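Long-range contacts in protein-tyrosine-phosphatase (Shewanella sp., PDB 2Z72), which removes phosphate from phosphotyrosine by hydrolysis as a cold-active phosphatase, probably through a two-zinc centre of the calcineurin-like phosphoesterase type: residues Ser21-Ile26 / Thr34-Leu39; Ser56-Gln61 / Ala136-Gly141; Leu68-Val73 / Glu106-Met111; Gly208-Glu213 / Asn252-Tyr257; Glu269-Leu274 / His297-Ala302. All coordinates share one frame; numbering follows the deposited sequence. Where two conformers were deposited one is given.

Contact 1 (Ser21-Ile26 / Thr34-Leu39); sequences STAYWI and TSIEKL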
# COMPACT_ATOMS: atom_id res chain seq x y z
N SER A 21 -15.15 13.51 14.77
CA SER A 21 -15.41 12.59 13.68
C SER A 21 -16.65 11.76 13.96
O SER A 21 -17.15 11.67 15.07
CB SER A 21 -14.15 11.73 13.50
OG SER A 21 -13.04 12.49 12.98
N THR A 22 -17.15 11.11 12.89
CA THR A 22 -18.30 10.26 12.90
C THR A 22 -17.96 8.95 12.21
O THR A 22 -17.25 8.98 11.19
CB THR A 22 -19.44 10.94 12.13
OG1 THR A 22 -19.77 12.20 12.74
CG2 THR A 22 -20.72 10.06 12.12
N ALA A 23 -18.41 7.85 12.74
CA ALA A 23 -18.16 6.55 12.18
C ALA A 23 -19.46 5.89 11.72
O ALA A 23 -20.45 5.84 12.47
CB ALA A 23 -17.46 5.66 13.19
N TYR A 24 -19.42 5.34 10.51
CA TYR A 24 -20.47 4.57 9.91
C TYR A 24 -20.08 3.09 9.94
O TYR A 24 -18.99 2.74 9.46
CB TYR A 24 -20.75 5.00 8.49
CG TYR A 24 -21.27 6.40 8.35
CD1 TYR A 24 -20.47 7.46 7.97
CD2 TYR A 24 -22.55 6.73 8.59
CE1 TYR A 24 -20.99 8.73 7.84
CE2 TYR A 24 -23.05 8.01 8.49
CZ TYR A 24 -22.28 9.01 8.11
OH TYR A 24 -22.76 10.27 8.01
N TRP A 25 -20.95 2.24 10.44
CA TRP A 25 -20.72 0.82 10.62
C TRP A 25 -21.82 0.06 9.93
O TRP A 25 -23.02 0.39 10.10
CB TRP A 25 -20.73 0.42 12.08
CG TRP A 25 -19.88 1.25 12.98
CD1 TRP A 25 -20.21 2.46 13.52
CD2 TRP A 25 -18.57 0.99 13.47
NE1 TRP A 25 -19.22 2.95 14.28
CE2 TRP A 25 -18.17 2.08 14.30
CE3 TRP A 25 -17.66 -0.07 13.31
CZ2 TRP A 25 -16.92 2.11 14.93
CZ3 TRP A 25 -16.43 -0.02 13.95
CH2 TRP A 25 -16.06 1.08 14.76
N ILE A 26 -21.46 -0.96 9.15
CA ILE A 26 -22.44 -1.93 8.66
C ILE A 26 -22.44 -3.11 9.60
O ILE A 26 -21.44 -3.80 9.74
CB ILE A 26 -22.12 -2.40 7.23
CG1 ILE A 26 -21.91 -1.25 6.30
CG2 ILE A 26 -23.24 -3.32 6.74
CD1 ILE A 26 -22.98 -0.17 6.33
N THR A 34 -22.05 6.38 14.74
CA THR A 34 -21.60 6.77 16.04
C THR A 34 -20.77 8.07 15.95
O THR A 34 -20.16 8.38 14.95
CB THR A 34 -20.78 5.70 16.74
OG1 THR A 34 -19.59 5.43 15.96
CG2 THR A 34 -21.59 4.41 16.89
N SER A 35 -20.86 8.81 17.05
CA SER A 35 -20.08 10.02 17.25
C SER A 35 -18.79 9.66 17.97
O SER A 35 -18.87 9.00 19.01
CB SER A 35 -20.86 11.04 18.07
OG SER A 35 -22.06 11.39 17.41
N ILE A 36 -17.64 10.04 17.43
CA ILE A 36 -16.39 9.61 18.04
C ILE A 36 -15.94 10.56 19.15
O ILE A 36 -15.83 11.77 18.88
CB ILE A 36 -15.30 9.48 16.96
CG1 ILE A 36 -15.66 8.37 15.95
CG2 ILE A 36 -13.91 9.27 17.55
CD1 ILE A 36 -15.00 8.43 14.62
N GLU A 37 -15.72 9.97 20.33
CA GLU A 37 -15.35 10.64 21.57
C GLU A 37 -13.85 10.37 21.82
O GLU A 37 -13.38 9.18 21.78
CB GLU A 37 -16.16 10.19 22.78
CG GLU A 37 -17.59 9.73 22.62
CD GLU A 37 -18.51 10.92 22.79
OE1 GLU A 37 -19.74 10.80 22.68
OE2 GLU A 37 -17.84 11.98 22.99
N LYS A 38 -13.09 11.46 22.02
CA LYS A 38 -11.71 11.38 22.48
C LYS A 38 -10.88 10.57 21.51
O LYS A 38 -9.96 9.82 21.91
CB LYS A 38 -11.66 10.78 23.87
CG LYS A 38 -12.48 11.50 24.93
CD LYS A 38 -12.35 10.94 26.34
CE LYS A 38 -12.54 11.94 27.46
NZ LYS A 38 -12.19 11.47 28.84
N LEU A 39 -11.20 10.71 20.23
CA LEU A 39 -10.47 10.06 19.11
C LEU A 39 -10.56 8.55 19.09
O LEU A 39 -9.90 7.91 18.25
CB LEU A 39 -9.03 10.48 19.03
CG LEU A 39 -8.82 12.02 18.94
CD1 LEU A 39 -7.32 12.19 18.81
CD2 LEU A 39 -9.56 12.68 17.79
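The indole of Trp25 meets Thr34 at its edge, where the ring nitrogen NE1 donates to OG1 of Thr34 over 3.0 Å. The bond is nearly straight, 169° at the hydrogen, and the hydroxyl oxygen lies in the ring plane. Thr34 holds OG1 between its backbone N and carbonyl carbon (chi1 62°), which aims the oxygen at the indole, while its methyl CG2 sits 3.8 Å from the same NE1. The two side chains cross at about a right angle, and the Trp25 side chain also touches Pro11, Arg43 and Pro44.

Beside this pair the backbones bond in register. Ala23 and Thr34 form an antiparallel hydrogen-bonded pair, with Ala23 N reaching Thr34 O at 2.9 Å and Thr34 N reaching Ala23 O at 2.8 Å. Thr22 and Ser35 follow as a non-hydrogen-bonded pair. Past the strand end, Ile36 N still donates to Ser21 O, and Ile36 turns its CD1 methyl against CB of Ser21, 3.6 Å away, and against CB of Ala23. The hydroxyl of Ser21 is bonded to Thr15. This is the open end of a beta hairpin, strands 22-27 and 30-35, within a three-stranded antiparallel sheet whose other outer strand is 8-14.

Contact 2 (Ser56-Gln61 / Ala136-Gly141); sequences SSEIKQ and ARDAGG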
# COMPACT_ATOMS: atom_id res chain seq x y z
N SER A 56 -5.25 9.14 14.78
CA SER A 56 -3.89 9.64 14.94
C SER A 56 -3.82 11.12 14.68
O SER A 56 -4.40 11.57 13.71
CB SER A 56 -3.09 8.92 13.83
OG SER A 56 -1.72 8.91 14.10
N SER A 57 -3.06 11.85 15.46
CA SER A 57 -2.75 13.25 15.22
C SER A 57 -1.47 13.43 14.42
O SER A 57 -1.06 14.56 14.22
CB SER A 57 -2.67 13.97 16.59
OG SER A 57 -1.57 13.48 17.35
N GLU A 58 -0.70 12.47 13.94
CA GLU A 58 0.58 12.48 13.29
C GLU A 58 0.63 11.74 11.94
O GLU A 58 1.35 12.29 11.09
CB GLU A 58 1.70 11.81 14.14
CG GLU A 58 1.69 11.97 15.63
CD GLU A 58 2.60 11.17 16.49
OE1 GLU A 58 2.80 11.42 17.72
OE2 GLU A 58 3.21 10.18 16.08
N ILE A 59 0.01 10.59 11.64
CA ILE A 59 0.36 9.76 10.50
C ILE A 59 -0.23 10.25 9.19
O ILE A 59 0.09 9.69 8.15
CB ILE A 59 -0.01 8.28 10.71
CG1 ILE A 59 -1.52 8.12 10.85
CG2 ILE A 59 0.71 7.73 11.89
CD1 ILE A 59 -1.98 6.67 10.93
N LYS A 60 -1.05 11.31 9.23
CA LYS A 60 -1.49 11.95 8.01
C LYS A 60 -0.52 13.05 7.56
O LYS A 60 -0.76 13.67 6.51
CB LYS A 60 -2.92 12.49 8.10
CG LYS A 60 -3.92 11.41 8.53
CD LYS A 60 -5.39 11.75 8.46
CE LYS A 60 -5.74 12.74 9.50
NZ LYS A 60 -7.23 13.06 9.59
N GLN A 61 0.59 13.26 8.25
CA GLN A 61 1.64 14.16 7.77
C GLN A 61 2.32 13.54 6.56
O GLN A 61 2.65 12.36 6.55
CB GLN A 61 2.62 14.37 8.91
CG GLN A 61 2.10 15.10 10.10
CD GLN A 61 3.01 15.09 11.33
OE1 GLN A 61 4.05 14.40 11.33
NE2 GLN A 61 2.55 15.75 12.36
N ALA A 136 4.51 2.00 14.30
CA ALA A 136 5.88 2.01 13.79
C ALA A 136 6.53 3.36 14.16
O ALA A 136 7.65 3.38 14.66
CB ALA A 136 5.90 1.75 12.32
N ARG A 137 5.81 4.44 13.93
CA ARG A 137 6.34 5.75 14.29
C ARG A 137 6.68 5.83 15.75
O ARG A 137 7.73 6.34 16.13
CB ARG A 137 5.34 6.85 13.85
CG ARG A 137 5.85 8.25 14.04
CD ARG A 137 5.00 9.29 13.38
NE ARG A 137 5.37 10.65 13.77
CZ ARG A 137 5.01 11.72 13.09
NH1 ARG A 137 4.33 11.64 11.95
NH2 ARG A 137 5.35 12.94 13.50
N ASP A 138 5.79 5.34 16.62
CA ASP A 138 6.05 5.37 18.06
C ASP A 138 7.28 4.58 18.42
O ASP A 138 7.92 4.91 19.44
CB ASP A 138 4.86 4.80 18.83
CG ASP A 138 3.67 5.77 18.77
OD1 ASP A 138 2.55 5.25 19.09
OD2 ASP A 138 3.75 6.95 18.45
N ALA A 139 7.63 3.53 17.71
CA ALA A 139 8.83 2.72 17.92
C ALA A 139 10.05 3.32 17.25
O ALA A 139 11.14 2.71 17.38
CB ALA A 139 8.53 1.34 17.38
N GLY A 140 9.94 4.43 16.53
CA GLY A 140 11.12 4.89 15.82
C GLY A 140 11.38 4.31 14.45
O GLY A 140 12.40 4.57 13.86
N GLY A 141 10.42 3.51 13.97
CA GLY A 141 10.43 2.95 12.63
C GLY A 141 9.42 3.68 11.76
O GLY A 141 8.95 4.77 12.08
O HOH W 1 5.14 8.72 17.49
O HOH W 2 2.27 8.65 19.67
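Arg137 reaches across from the last turn of helix 122-138, which ends in a Schellman motif at Gly140, to the type I beta turn Glu58-Gln61. Its side chain is extended from CG to NE, and the guanidinium meets two residues of the turn in different ways. Gln61 comes to its edge: OE1 lies in the guanidinium plane and takes end-on bonds from NH1 at 2.8 Å and from NH2 at 2.9 Å. The amide plane is turned 57° from the guanidinium, and both donors approach OE1 from the same face of that amide.

Glu58 lies over one face instead, with CB above the centre, 3.4 Å from the plane. Its carboxylate oxygen OE2 is 3.2 Å from NE of Arg137 but well out of the plane, a salt bridge of charges alone to which no N-H points. The same OE2 accepts a hydrogen bond from Gln134 one helical turn back, which probably helps to hold the carboxylate at this surface position. Asp138 brings a second negative charge near, its OD2 4.0 Å from Glu58 OE2, a closeness that the charge of the arginine would be expected to ease. A water donates to OE2 of Glu58 at 2.8 Å.

Contact 3 (Leu68-Val73 / Glu106-Met111); sequences LGIKKV and EGHMVM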
# COMPACT_ATOMS: atom_id res chain seq x y z
N LEU A 68 18.08 7.59 3.99
CA LEU A 68 19.42 7.06 4.08
C LEU A 68 19.61 6.33 5.40
O LEU A 68 19.02 6.71 6.42
CB LEU A 68 20.42 8.19 4.20
CG LEU A 68 20.65 9.29 3.19
CD1 LEU A 68 21.72 10.33 3.61
CD2 LEU A 68 21.02 8.56 1.92
N GLY A 69 20.49 5.35 5.39
CA GLY A 69 20.94 4.73 6.62
C GLY A 69 19.95 3.90 7.39
O GLY A 69 20.03 3.77 8.60
N ILE A 70 19.01 3.31 6.67
CA ILE A 70 17.96 2.48 7.32
C ILE A 70 18.45 1.04 7.43
O ILE A 70 18.67 0.34 6.42
CB ILE A 70 16.63 2.61 6.57
CG1 ILE A 70 16.19 4.08 6.41
CG2 ILE A 70 15.57 1.80 7.27
CD1 ILE A 70 16.17 4.93 7.65
N LYS A 71 18.59 0.58 8.66
CA LYS A 71 19.22 -0.72 8.90
C LYS A 71 18.39 -1.89 8.41
O LYS A 71 18.96 -2.86 7.90
CB LYS A 71 19.58 -0.89 10.39
CG LYS A 71 20.71 0.09 10.81
CD LYS A 71 21.11 -0.04 12.24
CE LYS A 71 22.19 0.99 12.67
NZ LYS A 71 21.94 2.39 12.17
N LYS A 72 17.05 -1.82 8.55
CA LYS A 72 16.26 -3.03 8.18
C LYS A 72 14.97 -2.58 7.54
O LYS A 72 14.31 -1.65 8.05
CB LYS A 72 16.16 -3.98 9.33
CG LYS A 72 15.23 -3.84 10.35
CD LYS A 72 15.20 -4.87 11.48
CE LYS A 72 14.20 -4.23 12.45
NZ LYS A 72 14.11 -4.99 13.70
N VAL A 73 14.64 -3.25 6.49
CA VAL A 73 13.43 -2.93 5.70
C VAL A 73 12.73 -4.26 5.40
O VAL A 73 13.39 -5.25 5.08
CB VAL A 73 13.80 -2.23 4.38
CG1 VAL A 73 12.53 -1.85 3.58
CG2 VAL A 73 14.60 -0.96 4.61
N GLU A 106 12.87 -0.15 14.91
CA GLU A 106 13.17 0.99 14.09
C GLU A 106 13.23 0.61 12.62
O GLU A 106 13.64 1.42 11.77
CB GLU A 106 14.50 1.65 14.49
CG GLU A 106 14.44 2.14 15.94
CD GLU A 106 15.66 2.93 16.35
OE1 GLU A 106 15.57 3.60 17.39
OE2 GLU A 106 16.65 2.83 15.61
N GLY A 107 12.82 -0.66 12.30
CA GLY A 107 12.74 -1.04 10.91
C GLY A 107 11.71 -0.22 10.15
O GLY A 107 10.82 0.42 10.73
N HIS A 108 11.82 -0.27 8.80
CA HIS A 108 10.85 0.30 7.90
C HIS A 108 10.14 -0.80 7.15
O HIS A 108 10.75 -1.74 6.69
CB HIS A 108 11.49 1.27 6.91
CG HIS A 108 11.99 2.52 7.56
ND1 HIS A 108 12.06 3.68 6.79
CD2 HIS A 108 12.41 2.81 8.78
CE1 HIS A 108 12.53 4.64 7.59
NE2 HIS A 108 12.75 4.17 8.78
N MET A 109 8.81 -0.66 7.01
CA MET A 109 8.03 -1.49 6.14
C MET A 109 7.65 -0.69 4.90
O MET A 109 7.20 0.45 5.04
CB MET A 109 6.71 -1.92 6.85
CG MET A 109 5.76 -2.62 5.93
SD MET A 109 4.22 -3.15 6.74
CE MET A 109 4.78 -4.49 7.70
N VAL A 110 7.78 -1.27 3.71
CA VAL A 110 7.29 -0.66 2.50
C VAL A 110 6.19 -1.59 1.96
O VAL A 110 6.47 -2.71 1.57
CB VAL A 110 8.34 -0.45 1.42
CG1 VAL A 110 7.76 0.36 0.29
CG2 VAL A 110 9.58 0.26 2.00
N MET A 111 4.96 -1.10 1.99
CA MET A 111 3.86 -1.83 1.34
C MET A 111 3.58 -1.11 0.03
O MET A 111 3.05 -0.01 0.02
CB MET A 111 2.62 -1.85 2.26
CG MET A 111 1.44 -2.52 1.55
SD MET A 111 0.06 -2.91 2.65
CE MET A 111 0.73 -4.27 3.58
O HOH W 3 16.07 0.10 10.74
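The strand holding Val73 runs parallel to strand 108-111, with Val73 paired to His108 at a CA-CA distance of 4.7 Å and His108 N bonded to Lys72 O at 2.9 Å. Within the same pair, Val73 CA approaches the carbonyl oxygen of His108 in a CA-H...O contact.

The side chains meet mainly at the imidazole of His108. Ile70 lies across one face of the ring at about a right angle, its methyl CG2 3.7 Å from the ring centroid and 15° off the normal, a CH-pi contact. CG2 leans toward the CD2 side, and on the other branch of the isoleucine CD1 sits past the CE1-NE2 rim, 3.7 Å from each of these two atoms. The imidazole is further fixed by a hydrogen bond between its ND1 and NE2 of His144 on the neighbouring strand 142-145.

Further in, Val73 CG1 touches Val110 CG2 at 4.0 Å, and Ile200 packs against both valines. At the outer end the extended chain of Lys72 passes over Gly107, bringing CE within 3.8 Å of its CA; a CB on Gly107 would clash with that same methylene. The lysine also makes a cation-pi contact with Phe104. A water accepts from Lys72 N and donates weakly to Glu106 O, bridging the backbones before the strands pair. Strand 72-76, helix 83-92 and strand 108-111 make up a beta-alpha-beta unit, here within the calcineurin-like phosphoesterase fold.

Contact 4 (Gly208-Glu213 / Asn252-Tyr257); sequences GGISSE and NGPTWY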
# COMPACT_ATOMS: atom_id res chain seq x y z
N GLY A 208 4.33 -0.50 -9.75
CA GLY A 208 4.45 -1.13 -11.06
C GLY A 208 5.86 -1.23 -11.55
O GLY A 208 6.43 -2.32 -11.75
N GLY A 209 6.49 -0.07 -11.75
CA GLY A 209 7.89 0.00 -12.21
C GLY A 209 8.09 1.30 -12.94
O GLY A 209 7.20 2.01 -13.29
N ILE A 210 9.40 1.61 -13.19
CA ILE A 210 9.80 2.83 -13.86
C ILE A 210 10.26 2.46 -15.27
O ILE A 210 11.20 1.70 -15.45
CB ILE A 210 10.88 3.57 -13.06
CG1 ILE A 210 10.55 3.72 -11.58
CG2 ILE A 210 11.20 4.91 -13.75
CD1 ILE A 210 9.36 4.62 -11.31
N SER A 211 9.59 3.06 -16.24
CA SER A 211 9.89 2.94 -17.65
C SER A 211 10.86 4.04 -18.08
O SER A 211 11.07 5.02 -17.38
CB SER A 211 8.65 2.99 -18.49
OG SER A 211 8.06 4.31 -18.36
N SER A 212 11.43 3.89 -19.25
CA SER A 212 12.41 4.86 -19.77
C SER A 212 11.77 6.20 -20.01
O SER A 212 12.45 7.25 -20.01
CB SER A 212 13.04 4.29 -21.05
OG SER A 212 13.97 3.28 -20.62
N GLU A 213 10.45 6.25 -20.17
CA GLU A 213 9.73 7.56 -20.32
C GLU A 213 9.92 8.44 -19.11
O GLU A 213 9.87 9.67 -19.27
CB GLU A 213 8.25 7.30 -20.64
CG GLU A 213 7.38 8.52 -20.82
CD GLU A 213 6.02 8.29 -21.42
OE1 GLU A 213 5.72 7.11 -21.63
OE2 GLU A 213 5.26 9.31 -21.53
N ASN A 252 1.98 3.21 -18.91
CA ASN A 252 3.44 3.12 -18.91
C ASN A 252 4.07 3.72 -17.66
O ASN A 252 5.31 3.82 -17.55
CB ASN A 252 4.03 3.87 -20.13
CG ASN A 252 5.42 3.36 -20.52
OD1 ASN A 252 5.81 2.20 -20.49
ND2 ASN A 252 6.29 4.29 -20.92
N GLY A 253 3.23 4.19 -16.73
CA GLY A 253 3.69 4.95 -15.60
C GLY A 253 3.96 4.10 -14.36
O GLY A 253 3.83 2.86 -14.37
N PRO A 254 4.42 4.77 -13.31
CA PRO A 254 4.89 4.02 -12.16
C PRO A 254 3.93 3.05 -11.51
O PRO A 254 4.42 2.10 -10.87
CB PRO A 254 5.26 5.17 -11.19
CG PRO A 254 5.72 6.30 -12.08
CD PRO A 254 4.82 6.19 -13.30
N THR A 255 2.63 3.28 -11.58
CA THR A 255 1.69 2.39 -10.90
C THR A 255 1.04 1.34 -11.79
O THR A 255 0.39 0.46 -11.27
CB THR A 255 0.60 3.19 -10.19
OG1 THR A 255 -0.07 3.98 -11.15
CG2 THR A 255 1.19 4.06 -9.09
N TRP A 256 1.32 1.36 -13.09
CA TRP A 256 0.79 0.34 -14.00
C TRP A 256 1.84 -0.40 -14.78
O TRP A 256 1.57 -1.47 -15.32
CB TRP A 256 -0.18 0.97 -14.99
CG TRP A 256 -1.51 1.35 -14.46
CD1 TRP A 256 -1.86 2.54 -13.86
CD2 TRP A 256 -2.68 0.56 -14.47
NE1 TRP A 256 -3.17 2.54 -13.52
CE2 TRP A 256 -3.72 1.32 -13.87
CE3 TRP A 256 -3.02 -0.70 -14.92
CZ2 TRP A 256 -5.02 0.85 -13.72
CZ3 TRP A 256 -4.29 -1.17 -14.78
CH2 TRP A 256 -5.30 -0.40 -14.17
N TYR A 257 3.06 0.14 -14.93
CA TYR A 257 4.04 -0.43 -15.82
C TYR A 257 4.40 -1.84 -15.45
O TYR A 257 4.72 -2.11 -14.30
CB TYR A 257 5.29 0.43 -15.75
CG TYR A 257 6.41 0.03 -16.70
CD1 TYR A 257 6.21 -0.02 -18.09
CD2 TYR A 257 7.68 -0.25 -16.19
CE1 TYR A 257 7.26 -0.35 -18.94
CE2 TYR A 257 8.70 -0.58 -17.06
CZ TYR A 257 8.49 -0.65 -18.42
OH TYR A 257 9.55 -0.97 -19.24
O HOH W 4 6.98 4.07 -15.25
O HOH W 5 10.97 1.33 -20.52
O HOH W 6 9.21 3.99 -21.80
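Gly208 and Gly209 pack against the loop 252-257 beside the zinc centre of this calcineurin-like phosphoesterase; His207, just before them, binds a zinc ion, and Trp256 in the loop lies close to the metal. At this tight end Pro254 O accepts from Gly208 N at 2.8 Å and from Gly209 N at 3.1 Å, the first donor in the carbonyl plane and the second above it. A CB on Gly208 would clash with Pro254 O and Tyr257 N, and the backbone angles of Gly209 themselves call for glycine.

Tyr257 closes the middle. Its CG is anti to the backbone N (chi1 -176°), and the ring lies with one face under Ser211, whose CB stands 3.6 Å from the ring centroid in a CH-pi contact, while Gly209 CA sits at the edge in the ring plane. An alanine in place of Tyr257 would probably leave Ser211 CB without its aromatic floor and open a gap beside Gly209.

Toward helix 212-216 waters mediate much of the contact. One links Gly209 O, Ser211 N and Asn252 O, another joins Ser212 N to Tyr257 OH, and a third connects Glu213 N with Asn252 ND2. Ser211, Glu213 and Asn252 also bond directly: Ser211 OG donates to Asn252 O at 2.9 Å. Glu213, whose OE2 pairs with Arg217, offers OE1 on its anti side to Asn252 ND2, 3.0 Å away.

Contact 5 (Glu269-Leu274 / His297-Ala302); sequences ELDTIL and HNKVIA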
# COMPACT_ATOMS: atom_id res chain seq x y z
N GLU A 269 18.83 -2.47 -20.30
CA GLU A 269 17.82 -1.42 -20.22
C GLU A 269 17.56 -1.18 -18.73
O GLU A 269 17.56 -0.02 -18.29
CB GLU A 269 16.48 -1.75 -20.90
CG GLU A 269 15.53 -0.60 -21.10
CD GLU A 269 14.17 -0.38 -21.64
OE1 GLU A 269 13.72 -1.29 -22.38
OE2 GLU A 269 13.58 0.72 -21.30
N LEU A 270 17.45 -2.27 -17.98
CA LEU A 270 17.31 -2.09 -16.52
C LEU A 270 18.49 -1.34 -15.92
O LEU A 270 18.29 -0.46 -15.07
CB LEU A 270 17.13 -3.47 -15.88
CG LEU A 270 16.90 -3.50 -14.40
CD1 LEU A 270 15.60 -2.77 -14.02
CD2 LEU A 270 16.80 -4.94 -13.97
N ASP A 271 19.69 -1.68 -16.37
CA ASP A 271 20.87 -1.02 -15.84
C ASP A 271 20.79 0.47 -16.05
O ASP A 271 21.22 1.23 -15.18
CB ASP A 271 22.15 -1.55 -16.50
CG ASP A 271 22.47 -2.96 -16.06
OD1 ASP A 271 22.07 -3.36 -14.95
OD2 ASP A 271 23.23 -3.61 -16.85
N THR A 272 20.22 0.88 -17.16
CA THR A 272 20.14 2.34 -17.37
C THR A 272 19.17 2.97 -16.37
O THR A 272 19.41 4.12 -15.94
CB THR A 272 19.68 2.65 -18.80
OG1 THR A 272 20.63 2.16 -19.74
CG2 THR A 272 19.61 4.14 -19.03
N ILE A 273 18.14 2.27 -16.00
CA ILE A 273 17.23 2.82 -14.98
C ILE A 273 17.84 2.82 -13.61
O ILE A 273 17.78 3.79 -12.85
CB ILE A 273 15.90 2.06 -15.09
CG1 ILE A 273 15.27 2.33 -16.46
CG2 ILE A 273 15.04 2.37 -13.88
CD1 ILE A 273 14.27 1.29 -16.93
N LEU A 274 18.50 1.71 -13.22
CA LEU A 274 19.18 1.65 -11.96
C LEU A 274 20.18 2.83 -11.82
O LEU A 274 20.29 3.49 -10.82
CB LEU A 274 19.97 0.36 -11.80
CG LEU A 274 19.17 -0.95 -11.74
CD1 LEU A 274 20.09 -2.18 -11.80
CD2 LEU A 274 18.30 -0.92 -10.49
N HIS A 297 19.40 -10.95 -12.23
CA HIS A 297 20.46 -11.01 -11.25
C HIS A 297 20.06 -10.21 -10.01
O HIS A 297 20.86 -9.47 -9.41
CB HIS A 297 21.77 -10.58 -11.92
CG HIS A 297 22.21 -11.42 -13.10
ND1 HIS A 297 21.87 -11.10 -14.38
CD2 HIS A 297 22.86 -12.58 -13.14
CE1 HIS A 297 22.36 -12.02 -15.22
NE2 HIS A 297 22.96 -12.93 -14.49
N ASN A 298 18.81 -10.37 -9.59
CA ASN A 298 18.18 -9.75 -8.44
C ASN A 298 18.26 -8.21 -8.41
O ASN A 298 18.11 -7.60 -7.36
CB ASN A 298 18.85 -10.27 -7.20
CG ASN A 298 18.52 -11.70 -6.86
OD1 ASN A 298 17.39 -12.10 -6.99
ND2 ASN A 298 19.52 -12.46 -6.44
N LYS A 299 18.33 -7.63 -9.58
CA LYS A 299 18.19 -6.18 -9.75
C LYS A 299 16.73 -5.71 -9.62
O LYS A 299 16.52 -4.56 -9.24
CB LYS A 299 18.74 -5.77 -11.13
CG LYS A 299 20.24 -6.00 -11.19
CD LYS A 299 20.80 -5.72 -12.56
CE LYS A 299 22.24 -6.13 -12.66
NZ LYS A 299 22.80 -5.93 -14.04
N VAL A 300 15.78 -6.58 -9.93
CA VAL A 300 14.37 -6.34 -9.67
C VAL A 300 13.93 -7.42 -8.68
O VAL A 300 14.19 -8.61 -8.89
CB VAL A 300 13.49 -6.40 -10.93
CG1 VAL A 300 12.00 -6.44 -10.57
CG2 VAL A 300 13.71 -5.23 -11.87
N ILE A 301 13.25 -6.99 -7.63
CA ILE A 301 12.60 -7.97 -6.74
C ILE A 301 11.11 -7.73 -6.81
O ILE A 301 10.62 -6.65 -6.54
CB ILE A 301 13.07 -7.93 -5.29
CG1 ILE A 301 14.61 -7.84 -5.15
CG2 ILE A 301 12.53 -9.14 -4.54
CD1 ILE A 301 15.37 -9.06 -5.61
N ALA A 302 10.41 -8.84 -7.18
CA ALA A 302 8.95 -8.84 -7.28
C ALA A 302 8.39 -9.23 -5.93
O ALA A 302 8.70 -10.29 -5.38
CB ALA A 302 8.53 -9.87 -8.34
O HOH W 7 25.16 -5.16 -15.59
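Helix 267-277 packs here against the start of strand 300-302, a member of the mixed sheet that also holds strand 281-284. Leu270 and Leu274, one turn apart, both point at the strand segment. Leu270 puts its CD2 methyl 3.5 Å from CB of Lys299 and 3.7 Å from CG2 of Val300, and CD1 of the same leucine also lies against that valine methyl. Leu274 crosses the lysine chain at about a right angle and rests CD1 3.7 Å from CD of Lys299.

Lys299 and Val300 both face Leu295 in a classic beta bulge opposite the last residue of the outermost strand 293-295. Val300 meets Leu270, whereas Lys299 runs out over the helix surface. Extended beyond CG, its chain lays CB on Leu270 and CD on Leu274 before NZ reaches Asp271.

There NZ of Lys299 donates to OD1 of Asp271 at 2.8 Å, a salt bridge made through the syn lone pair. A water completes the link, accepting from Lys299 NZ at 2.9 Å and donating to Asp271 OD2. Glu267, at the start of the helix, gives the ammonium a second carboxylate. An alanine at Asp271 would probably leave the lysine ammonium with Glu267 as its acidic partner and less firmly fixed against the helix. Further round the helix, Ile273 and Leu274 both touch Ile282 on the adjacent strand 281-284.

The contacts extend from the N-terminal hairpin of contact 1 to the helix and strand of contact 5; the centres of these two lie about 46 Å apart, on opposite sides of the chain's centre. Contacts 2 and 3 touch, Ala139 and Gly140 packing on Glu106; their centres are about 14 Å apart, and strand 108-111 leads on to helix 122-138. Contacts 4 and 5 also touch, through a probable hydrogen bond of Ser212 OG with Glu269 OE2, and Ile210 O packs on Ile273. Contact 4 approaches the zinc site, with the side chain of Trp256 about 6 Å from a zinc ion; Val110 of contact 3 and Val300 of contact 5 each lie about 14 Å from one.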